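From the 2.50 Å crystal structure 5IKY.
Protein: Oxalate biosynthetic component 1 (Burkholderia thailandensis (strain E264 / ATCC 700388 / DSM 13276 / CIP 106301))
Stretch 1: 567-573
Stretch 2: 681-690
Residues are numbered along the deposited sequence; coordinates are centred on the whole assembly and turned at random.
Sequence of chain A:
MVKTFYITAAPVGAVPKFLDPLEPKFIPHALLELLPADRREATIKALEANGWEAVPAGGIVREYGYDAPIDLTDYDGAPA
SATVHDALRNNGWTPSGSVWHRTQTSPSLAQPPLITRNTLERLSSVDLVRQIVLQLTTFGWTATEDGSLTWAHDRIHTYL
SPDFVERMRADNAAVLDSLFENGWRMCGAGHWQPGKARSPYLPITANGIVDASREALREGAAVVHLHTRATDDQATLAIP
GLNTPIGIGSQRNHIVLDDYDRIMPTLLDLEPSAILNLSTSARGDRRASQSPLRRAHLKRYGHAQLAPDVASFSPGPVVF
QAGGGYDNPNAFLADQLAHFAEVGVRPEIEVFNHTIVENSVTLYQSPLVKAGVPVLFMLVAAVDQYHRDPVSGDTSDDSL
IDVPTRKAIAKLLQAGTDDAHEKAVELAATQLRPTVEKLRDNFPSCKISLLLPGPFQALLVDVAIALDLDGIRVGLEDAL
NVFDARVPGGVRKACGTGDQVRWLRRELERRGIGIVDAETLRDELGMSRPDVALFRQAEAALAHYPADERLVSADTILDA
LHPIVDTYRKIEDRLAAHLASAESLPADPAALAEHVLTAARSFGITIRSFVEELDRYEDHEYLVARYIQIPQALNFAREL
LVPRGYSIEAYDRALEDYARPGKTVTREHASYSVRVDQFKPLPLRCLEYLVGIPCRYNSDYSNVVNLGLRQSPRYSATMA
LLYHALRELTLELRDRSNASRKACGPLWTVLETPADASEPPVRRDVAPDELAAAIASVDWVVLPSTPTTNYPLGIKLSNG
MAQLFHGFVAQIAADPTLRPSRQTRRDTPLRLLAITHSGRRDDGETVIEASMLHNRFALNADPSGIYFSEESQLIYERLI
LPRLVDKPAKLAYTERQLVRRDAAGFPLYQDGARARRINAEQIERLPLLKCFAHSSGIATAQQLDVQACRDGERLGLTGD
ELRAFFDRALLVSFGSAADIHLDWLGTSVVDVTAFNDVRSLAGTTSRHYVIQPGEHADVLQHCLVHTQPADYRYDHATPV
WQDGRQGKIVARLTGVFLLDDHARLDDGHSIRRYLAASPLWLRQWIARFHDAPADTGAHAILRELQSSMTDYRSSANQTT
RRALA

Stretch 1, residues 567-573: TYRKIED
Stretch 2 (681-690) PLPLRCLEYL

The strongest link is a salt bridge between Glu572 and Arg685. It is bidentate. Arg685 NE donates to Glu572 OE1 at 2.7 Å (N-H...O 161°), and Arg685 NH2 donates to Glu572 OE2 at 2.5 Å (153°). The carboxylate therefore meets the guanidinium at its edge, near its plane. Both side chains are buried, and both CA-to-CB bonds point toward the other stretch. Glu572 is t, t with chi3 -111°; Arg685 is m, t, m with chi4 -89°.

Tyr568 OH donates to Glu572 OE1 at 2.6 Å, one helical turn along, so OE1 accepts from both Tyr568 and Arg685. A second ion pair stays within stretch 1: Arg569 NH1 to Asp573 OD2, 2.9 Å. Arg569 is t, t, p, and its end leads away from stretch 2.

Residues 567-573 are helical throughout, within a longer helix. Residues 682-690 form the other helix, with Pro681 (phi/psi -65/165) at its N-cap position. Helical phi/psi values lie near -63/-41. The axes cross at 91° and approach to 9.9 Å. The nearest CA pairs are Tyr568 CA to Cys686 CA, 6.1 Å, and Arg569 CA to Leu682 CA, 7.4 Å.

Tyr568 (t, chi2 75°) is the knob, set among Leu682, Arg685, Cys686 and Tyr689. Cys686 CA lies over one ring face, 3.9 Å from the Tyr568 ring centroid, in a CH-pi contact. Cys686 is t; its CB is 3.7 Å from Tyr568 CD2. Leu682 (t, p) reaches the ring edge, with CD1 4.2 Å from Tyr568 CD2. Tyr689 (t, chi2 71°) packs obliquely, with ring planes at 32° and Tyr689 CD2 3.5 Å from Tyr568 CD1.

Farther out, Ile571 (m, t) places CD1 4.0 Å from Tyr689 OH. Arg569 CG lies 4.0 Å from Leu682 CD2. The two stretches bury 411 Å² in total.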

# COMPACT_ATOMS: atom_id res chain seq x y z
N THR A 567 18.36 13.07 -19.08
CA THR A 567 16.99 12.62 -18.83
C THR A 567 16.40 13.34 -17.62
O THR A 567 15.26 13.79 -17.65
CB THR A 567 16.92 11.10 -18.60
OG1 THR A 567 17.34 10.41 -19.79
CG2 THR A 567 15.51 10.67 -18.25
N TYR A 568 17.19 13.44 -16.55
CA TYR A 568 16.74 14.12 -15.34
C TYR A 568 16.53 15.61 -15.57
O TYR A 568 15.58 16.19 -15.06
CB TYR A 568 17.74 13.91 -14.20
CG TYR A 568 17.47 14.82 -13.02
CD1 TYR A 568 16.41 14.56 -12.15
CD2 TYR A 568 18.25 15.94 -12.78
CE1 TYR A 568 16.14 15.39 -11.08
CE2 TYR A 568 17.99 16.77 -11.70
CZ TYR A 568 16.93 16.49 -10.86
OH TYR A 568 16.67 17.31 -9.79
N ARG A 569 17.44 16.22 -16.33
CA ARG A 569 17.37 17.65 -16.61
C ARG A 569 16.03 18.04 -17.23
O ARG A 569 15.48 19.10 -16.93
CB ARG A 569 18.52 18.07 -17.52
CG ARG A 569 18.54 19.56 -17.84
CD ARG A 569 19.47 19.85 -19.01
NE ARG A 569 19.12 19.07 -20.20
CZ ARG A 569 18.16 19.40 -21.05
NH1 ARG A 569 17.44 20.51 -20.86
NH2 ARG A 569 17.91 18.63 -22.10
N LYS A 570 15.52 17.18 -18.10
CA LYS A 570 14.23 17.43 -18.75
C LYS A 570 13.09 17.39 -17.74
O LYS A 570 12.14 18.16 -17.83
CB LYS A 570 14.00 16.42 -19.88
CG LYS A 570 14.83 16.67 -21.12
CD LYS A 570 15.11 15.38 -21.88
CE LYS A 570 15.68 15.67 -23.25
NZ LYS A 570 16.06 14.41 -23.96
N ILE A 571 13.19 16.47 -16.79
CA ILE A 571 12.21 16.38 -15.71
C ILE A 571 12.25 17.64 -14.85
O ILE A 571 11.21 18.20 -14.50
CB ILE A 571 12.46 15.15 -14.82
CG1 ILE A 571 12.36 13.86 -15.64
CG2 ILE A 571 11.48 15.12 -13.65
CD1 ILE A 571 12.65 12.61 -14.84
N GLU A 572 13.46 18.08 -14.52
CA GLU A 572 13.64 19.26 -13.69
C GLU A 572 13.13 20.52 -14.39
O GLU A 572 12.61 21.43 -13.74
CB GLU A 572 15.12 19.42 -13.31
CG GLU A 572 15.36 20.26 -12.07
CD GLU A 572 16.82 20.31 -11.67
OE1 GLU A 572 17.17 19.72 -10.63
OE2 GLU A 572 17.62 20.94 -12.40
N ASP A 573 13.28 20.56 -15.71
CA ASP A 573 12.77 21.67 -16.51
C ASP A 573 11.25 21.79 -16.36
O ASP A 573 10.72 22.89 -16.25
CB ASP A 573 13.13 21.48 -17.99
CG ASP A 573 14.57 21.87 -18.29
OD1 ASP A 573 15.06 22.84 -17.68
OD2 ASP A 573 15.21 21.21 -19.13
N PRO A 681 25.21 21.99 -8.48
CA PRO A 681 25.26 21.84 -9.94
C PRO A 681 24.29 20.76 -10.42
O PRO A 681 23.82 19.96 -9.60
CB PRO A 681 26.71 21.45 -10.21
CG PRO A 681 27.19 20.86 -8.93
CD PRO A 681 26.49 21.63 -7.85
N LEU A 682 24.00 20.73 -11.71
CA LEU A 682 23.03 19.80 -12.28
C LEU A 682 23.32 18.31 -11.99
O LEU A 682 22.42 17.60 -11.54
CB LEU A 682 22.90 20.03 -13.79
CG LEU A 682 22.00 19.07 -14.58
CD1 LEU A 682 20.57 19.15 -14.09
CD2 LEU A 682 22.08 19.38 -16.07
N PRO A 683 24.56 17.84 -12.23
CA PRO A 683 24.79 16.41 -11.98
C PRO A 683 24.61 16.00 -10.52
O PRO A 683 24.22 14.87 -10.25
CB PRO A 683 26.25 16.21 -12.41
CG PRO A 683 26.53 17.33 -13.35
CD PRO A 683 25.76 18.48 -12.81
N LEU A 684 24.89 16.91 -9.59
CA LEU A 684 24.70 16.62 -8.17
C LEU A 684 23.22 16.45 -7.85
O LEU A 684 22.84 15.56 -7.09
CB LEU A 684 25.31 17.73 -7.31
CG LEU A 684 25.09 17.63 -5.79
CD1 LEU A 684 25.44 16.25 -5.26
CD2 LEU A 684 25.91 18.70 -5.08
N ARG A 685 22.38 17.29 -8.45
CA ARG A 685 20.94 17.20 -8.24
C ARG A 685 20.40 15.91 -8.84
O ARG A 685 19.45 15.33 -8.32
CB ARG A 685 20.23 18.42 -8.83
CG ARG A 685 20.70 19.76 -8.27
CD ARG A 685 19.68 20.87 -8.52
NE ARG A 685 19.44 21.09 -9.95
CZ ARG A 685 20.14 21.93 -10.70
NH1 ARG A 685 21.14 22.63 -10.17
NH2 ARG A 685 19.85 22.06 -11.99
N CYS A 686 21.02 15.47 -9.93
CA CYS A 686 20.62 14.23 -10.59
C CYS A 686 20.93 13.03 -9.70
O CYS A 686 20.09 12.14 -9.54
CB CYS A 686 21.32 14.08 -11.93
SG CYS A 686 20.96 12.51 -12.78
N LEU A 687 22.13 13.02 -9.13
CA LEU A 687 22.55 11.95 -8.24
C LEU A 687 21.62 11.84 -7.04
O LEU A 687 21.24 10.74 -6.63
CB LEU A 687 23.99 12.18 -7.76
CG LEU A 687 25.10 12.04 -8.80
CD1 LEU A 687 26.42 12.53 -8.24
CD2 LEU A 687 25.21 10.60 -9.27
N GLU A 688 21.25 12.99 -6.48
CA GLU A 688 20.34 13.04 -5.34
C GLU A 688 18.98 12.47 -5.71
O GLU A 688 18.33 11.81 -4.89
CB GLU A 688 20.19 14.47 -4.83
CG GLU A 688 21.40 15.01 -4.07
CD GLU A 688 21.12 16.34 -3.39
OE1 GLU A 688 20.09 16.97 -3.72
OE2 GLU A 688 21.92 16.74 -2.53
N TYR A 689 18.56 12.71 -6.94
CA TYR A 689 17.31 12.17 -7.45
C TYR A 689 17.39 10.65 -7.58
O TYR A 689 16.49 9.94 -7.14
CB TYR A 689 16.96 12.81 -8.79
CG TYR A 689 15.83 12.13 -9.54
CD1 TYR A 689 14.52 12.22 -9.08
CD2 TYR A 689 16.07 11.41 -10.70
CE1 TYR A 689 13.49 11.60 -9.76
CE2 TYR A 689 15.05 10.79 -11.38
CZ TYR A 689 13.76 10.89 -10.91
OH TYR A 689 12.73 10.27 -11.58
N LEU A 690 18.47 10.17 -8.19
CA LEU A 690 18.64 8.74 -8.44
C LEU A 690 18.61 7.90 -7.17
O LEU A 690 17.93 6.88 -7.12
CB LEU A 690 19.95 8.49 -9.19
CG LEU A 690 19.96 8.85 -10.67
CD1 LEU A 690 21.36 8.67 -11.25
CD2 LEU A 690 18.95 8.02 -11.44